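PDB 5WPW: 11S globulin isoform 1 from Cocos nucifera, which serves as a seed storage protein, an 11S globulin of the two-cupin type that assembles as a hexamer and acts as a nutrient reservoir. Local coordinates for residues A[108-113]-A[124-129]; A[35-40]-A[340-345]. The protein carries 2 engineered substitutions. All coordinates share one frame; numbering follows the deposited sequence.

Contact 1: residues A[108-113]-A[124-129]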
# COMPACT_ATOMS: atom_id res chain seq x y z
N TYR A 108 14.54 -12.40 -23.67
CA TYR A 108 13.91 -11.14 -24.05
C TYR A 108 14.59 -10.60 -25.30
O TYR A 108 15.80 -10.35 -25.30
CB TYR A 108 14.02 -10.15 -22.90
CG TYR A 108 13.49 -10.68 -21.60
CD1 TYR A 108 12.16 -10.50 -21.24
CD2 TYR A 108 14.32 -11.34 -20.69
CE1 TYR A 108 11.67 -10.97 -20.04
CE2 TYR A 108 13.83 -11.82 -19.48
CZ TYR A 108 12.50 -11.63 -19.17
OH TYR A 108 11.97 -12.10 -17.98
N GLN A 109 13.82 -10.40 -26.35
CA GLN A 109 14.38 -9.91 -27.61
C GLN A 109 14.19 -8.41 -27.67
O GLN A 109 13.07 -7.92 -27.57
CB GLN A 109 13.72 -10.62 -28.79
CG GLN A 109 14.01 -12.09 -28.74
CD GLN A 109 13.89 -12.75 -30.08
OE1 GLN A 109 14.62 -12.42 -31.01
NE2 GLN A 109 12.95 -13.69 -30.19
N PHE A 110 15.29 -7.69 -27.82
CA PHE A 110 15.28 -6.24 -27.72
C PHE A 110 15.64 -5.62 -29.06
O PHE A 110 16.07 -6.29 -30.00
CB PHE A 110 16.25 -5.78 -26.63
CG PHE A 110 17.69 -6.00 -26.96
CD1 PHE A 110 18.42 -5.03 -27.63
CD2 PHE A 110 18.34 -7.15 -26.54
CE1 PHE A 110 19.76 -5.22 -27.92
CE2 PHE A 110 19.69 -7.33 -26.82
CZ PHE A 110 20.39 -6.37 -27.51
N GLN A 111 15.45 -4.31 -29.15
CA GLN A 111 15.69 -3.62 -30.41
C GLN A 111 15.96 -2.16 -30.10
O GLN A 111 15.85 -1.72 -28.96
CB GLN A 111 14.50 -3.78 -31.36
CG GLN A 111 13.29 -2.91 -31.03
CD GLN A 111 12.33 -2.74 -32.21
OE1 GLN A 111 12.47 -1.80 -33.01
NE2 GLN A 111 11.35 -3.63 -32.33
N GLU A 112 16.32 -1.40 -31.15
CA GLU A 112 16.60 0.02 -30.97
C GLU A 112 15.43 0.69 -30.27
O GLU A 112 14.27 0.39 -30.55
CB GLU A 112 16.87 0.69 -32.32
CG GLU A 112 17.33 2.15 -32.20
CD GLU A 112 17.28 2.88 -33.54
OE1 GLU A 112 17.24 4.14 -33.54
OE2 GLU A 112 17.28 2.20 -34.58
N GLY A 113 15.75 1.58 -29.33
CA GLY A 113 14.76 2.29 -28.57
C GLY A 113 14.25 1.58 -27.33
O GLY A 113 13.46 2.17 -26.58
N TYR A 124 22.46 -11.33 -15.45
CA TYR A 124 22.04 -10.72 -16.71
C TYR A 124 23.06 -11.05 -17.80
O TYR A 124 24.27 -11.00 -17.54
CB TYR A 124 21.96 -9.21 -16.52
CG TYR A 124 21.76 -8.35 -17.75
CD1 TYR A 124 20.51 -8.20 -18.31
CD2 TYR A 124 22.82 -7.62 -18.29
CE1 TYR A 124 20.30 -7.39 -19.41
CE2 TYR A 124 22.62 -6.79 -19.40
CZ TYR A 124 21.36 -6.69 -19.95
OH TYR A 124 21.12 -5.88 -21.05
N TRP A 125 22.59 -11.36 -19.02
CA TRP A 125 23.47 -11.54 -20.17
C TRP A 125 22.77 -11.02 -21.43
O TRP A 125 21.54 -10.88 -21.48
CB TRP A 125 23.90 -13.02 -20.33
CG TRP A 125 22.77 -13.99 -20.50
CD1 TRP A 125 22.17 -14.74 -19.51
CD2 TRP A 125 22.12 -14.36 -21.72
NE1 TRP A 125 21.18 -15.52 -20.04
CE2 TRP A 125 21.12 -15.30 -21.40
CE3 TRP A 125 22.26 -13.95 -23.06
CZ2 TRP A 125 20.28 -15.86 -22.35
CZ3 TRP A 125 21.42 -14.51 -24.02
CH2 TRP A 125 20.44 -15.45 -23.66
N CYS A 126 23.57 -10.77 -22.47
CA CYS A 126 23.13 -9.99 -23.63
C CYS A 126 23.84 -10.52 -24.87
O CYS A 126 25.07 -10.56 -24.87
CB CYS A 126 23.48 -8.52 -23.46
SG CYS A 126 22.91 -7.47 -24.80
N TYR A 127 23.08 -10.88 -25.90
CA TYR A 127 23.68 -11.43 -27.13
C TYR A 127 23.19 -10.66 -28.35
O TYR A 127 21.98 -10.46 -28.53
CB TYR A 127 23.37 -12.92 -27.26
CG TYR A 127 23.81 -13.55 -28.59
CD1 TYR A 127 25.15 -13.79 -28.86
CD2 TYR A 127 22.87 -13.90 -29.56
CE1 TYR A 127 25.57 -14.38 -30.10
CE2 TYR A 127 23.26 -14.49 -30.80
CZ TYR A 127 24.61 -14.72 -31.05
OH TYR A 127 25.00 -15.31 -32.27
N ASN A 128 24.13 -10.27 -29.21
CA ASN A 128 23.83 -9.55 -30.45
C ASN A 128 23.65 -10.55 -31.59
O ASN A 128 24.64 -11.10 -32.08
CB ASN A 128 24.95 -8.56 -30.76
CG ASN A 128 24.70 -7.75 -32.03
OD1 ASN A 128 23.66 -7.89 -32.69
ND2 ASN A 128 25.64 -6.89 -32.36
N ASN A 129 22.41 -10.77 -32.01
CA ASN A 129 22.14 -11.71 -33.09
C ASN A 129 21.80 -11.02 -34.41
O ASN A 129 21.31 -11.68 -35.33
CB ASN A 129 21.01 -12.65 -32.70
CG ASN A 129 19.71 -11.93 -32.48
OD1 ASN A 129 19.63 -10.70 -32.54
ND2 ASN A 129 18.68 -12.68 -32.20

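Contact 2: residues A[35-40]-A[340-345]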
# COMPACT_ATOMS: atom_id res chain seq x y z
N ARG A 35 29.04 12.08 -8.89
CA ARG A 35 28.91 11.98 -7.44
C ARG A 35 27.73 12.79 -6.93
O ARG A 35 27.07 12.38 -5.97
CB ARG A 35 30.22 12.41 -6.77
CG ARG A 35 31.25 11.27 -6.65
CD ARG A 35 32.42 11.64 -5.75
NE ARG A 35 33.25 12.69 -6.33
CZ ARG A 35 34.54 12.86 -6.09
NH1 ARG A 35 35.19 12.03 -5.27
NH2 ARG A 35 35.20 13.86 -6.68
N CYS A 36 27.41 13.92 -7.55
CA CYS A 36 26.22 14.64 -7.11
C CYS A 36 24.96 13.87 -7.47
O CYS A 36 24.03 13.79 -6.67
CB CYS A 36 26.17 16.05 -7.71
SG CYS A 36 24.55 16.92 -7.52
N ALA A 37 24.93 13.28 -8.67
CA ALA A 37 23.75 12.54 -9.10
C ALA A 37 23.64 11.18 -8.43
O ALA A 37 22.54 10.62 -8.40
CB ALA A 37 23.76 12.36 -10.62
N GLY A 38 24.74 10.65 -7.91
CA GLY A 38 24.74 9.32 -7.31
C GLY A 38 24.56 8.17 -8.29
O GLY A 38 23.90 7.17 -7.95
N VAL A 39 25.14 8.29 -9.49
CA VAL A 39 25.03 7.28 -10.53
C VAL A 39 26.42 6.97 -11.08
O VAL A 39 27.38 7.72 -10.87
CB VAL A 39 24.08 7.72 -11.68
CG1 VAL A 39 22.64 7.94 -11.16
CG2 VAL A 39 24.59 8.96 -12.33
N SER A 40 26.52 5.82 -11.75
CA SER A 40 27.61 5.46 -12.65
C SER A 40 27.02 5.14 -14.01
O SER A 40 25.95 4.53 -14.11
CB SER A 40 28.39 4.24 -12.14
OG SER A 40 28.62 4.33 -10.74
N LEU A 340 27.18 13.38 -22.70
CA LEU A 340 26.32 13.18 -21.55
C LEU A 340 26.33 14.43 -20.70
O LEU A 340 27.37 15.09 -20.55
CB LEU A 340 26.80 11.98 -20.75
CG LEU A 340 26.06 11.60 -19.48
CD1 LEU A 340 26.07 10.09 -19.34
CD2 LEU A 340 26.73 12.25 -18.30
N LEU A 341 25.18 14.75 -20.12
CA LEU A 341 25.05 15.93 -19.27
C LEU A 341 24.16 15.56 -18.10
O LEU A 341 23.04 15.09 -18.31
CB LEU A 341 24.41 17.11 -20.03
CG LEU A 341 24.24 18.42 -19.27
CD1 LEU A 341 25.62 18.99 -18.91
CD2 LEU A 341 23.40 19.46 -20.07
N ILE A 342 24.64 15.80 -16.89
CA ILE A 342 23.82 15.65 -15.69
C ILE A 342 23.18 16.98 -15.33
O ILE A 342 23.87 17.97 -15.08
CB ILE A 342 24.64 15.12 -14.52
CG1 ILE A 342 25.58 14.00 -14.97
CG2 ILE A 342 23.71 14.66 -13.39
CD1 ILE A 342 24.92 12.72 -15.23
N VAL A 343 21.85 17.00 -15.24
CA VAL A 343 21.14 18.18 -14.78
C VAL A 343 20.62 17.87 -13.37
O VAL A 343 19.74 17.01 -13.20
CB VAL A 343 20.02 18.57 -15.74
CG1 VAL A 343 19.36 19.90 -15.33
CG2 VAL A 343 20.61 18.68 -17.20
N PRO A 344 21.13 18.54 -12.35
CA PRO A 344 20.70 18.25 -10.98
C PRO A 344 19.25 18.62 -10.73
O PRO A 344 18.69 19.52 -11.35
CB PRO A 344 21.65 19.10 -10.13
CG PRO A 344 22.83 19.37 -11.02
CD PRO A 344 22.27 19.47 -12.39
N GLN A 345 18.66 17.90 -9.78
CA GLN A 345 17.30 18.16 -9.34
C GLN A 345 17.14 19.65 -9.04
O GLN A 345 18.06 20.29 -8.52
CB GLN A 345 17.01 17.33 -8.07
CG GLN A 345 15.66 17.64 -7.42
CD GLN A 345 15.50 17.00 -6.04
OE1 GLN A 345 14.38 16.80 -5.54
NE2 GLN A 345 16.61 16.68 -5.42

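Contact 1: residues A[108-113]-A[124-129]
Cys-126 SG meets the ring of Phe-110 here between two strands that are not hydrogen-bonded to each other. The contact spans strand 70-74, with which strands 107-110 and 124-127 both pair antiparallel. The backbones stay 9.4 Å apart at their closest CA atoms (Gln-109 and Tyr-127), and no backbone-to-backbone bond joins them; the Phe-110 ring bridges the gap. Its CG lies between the backbone N and the carbonyl carbon (chi1 69°), which carries CE2 and CZ to the sulfur. There Cys-126 SG lies 3.8 Å from Phe-110 CE2 and 3.9 Å from Phe-110 CZ. The sulfur sits obliquely to the ring, 4.7 Å from the Phe-110 centroid to Cys-126 SG and 59° off the ring normal. Phe-110 CE2 also passes 4.2 Å from Tyr-127 O. Val-72 of the middle strand and Val-134 touch the same ring, while Leu-52 packs against Cys-126. With no hydrogen bond crossing between the segments, this contact within the first cupin barrel rests on dispersion and, at most, weak sulfur-aromatic attraction at an oblique angle.

Contact 2: residues A[35-40]-A[340-345]
Ala-37, in the last turn of helix 32-37, sets its methyl against Ile-342 on strand 340-343, the edge strand, within this chain, of a sheet of the second cupin domain. Ala-37 CB and Ile-342 CG2 are 3.6 Å apart, methyl to methyl. The isoleucine conformation explains why this branch does the touching: CG2 extends opposite the backbone N, whereas CG1 lies beside that N (chi1 -43°). From CG1 the chain folds back (chi2 -74°), placing CD1 between CA and CG2 rather than extended. One residue earlier on the helix, Cys-36 approaches the proline that follows the strand, with Cys-36 SG 4.5 Å from Pro-344 CB. That sulfur is also fixed by its disulfide to Cys-3. Gly-38, with positive phi, turns the chain out of the helix toward strand 40-46. Around the pair, Ile-310 packs on both Val-39 and Ile-342, and Leu-149 of a neighbouring subunit covers Pro-344. Lacking any hydrogen bond between these segments, the two cupin domains meet here by buried apolar packing, one close methyl pair beside a helix end tied by a disulfide to Cys-3.

From the N terminus, the chain first passes through helix 32-37 and so supplies the opening half of contact 2, then winds through the first cupin domain. Contact 1 closes a short loop there, from 108-113 to 124-129, with only strand 114-118 and its flanking turns in between. About two hundred residues later, in the second cupin domain, strand 340-343 completes contact 2, whose long loop therefore encloses contact 1 entirely; the two do not cross. Their scales differ accordingly: contact 1 is local to one barrel, whereas contact 2 ties the two cupin domains together. Their centres lie 26 Å apart, on opposite sides of the chain's centre, with nearest atoms about 13 Å apart.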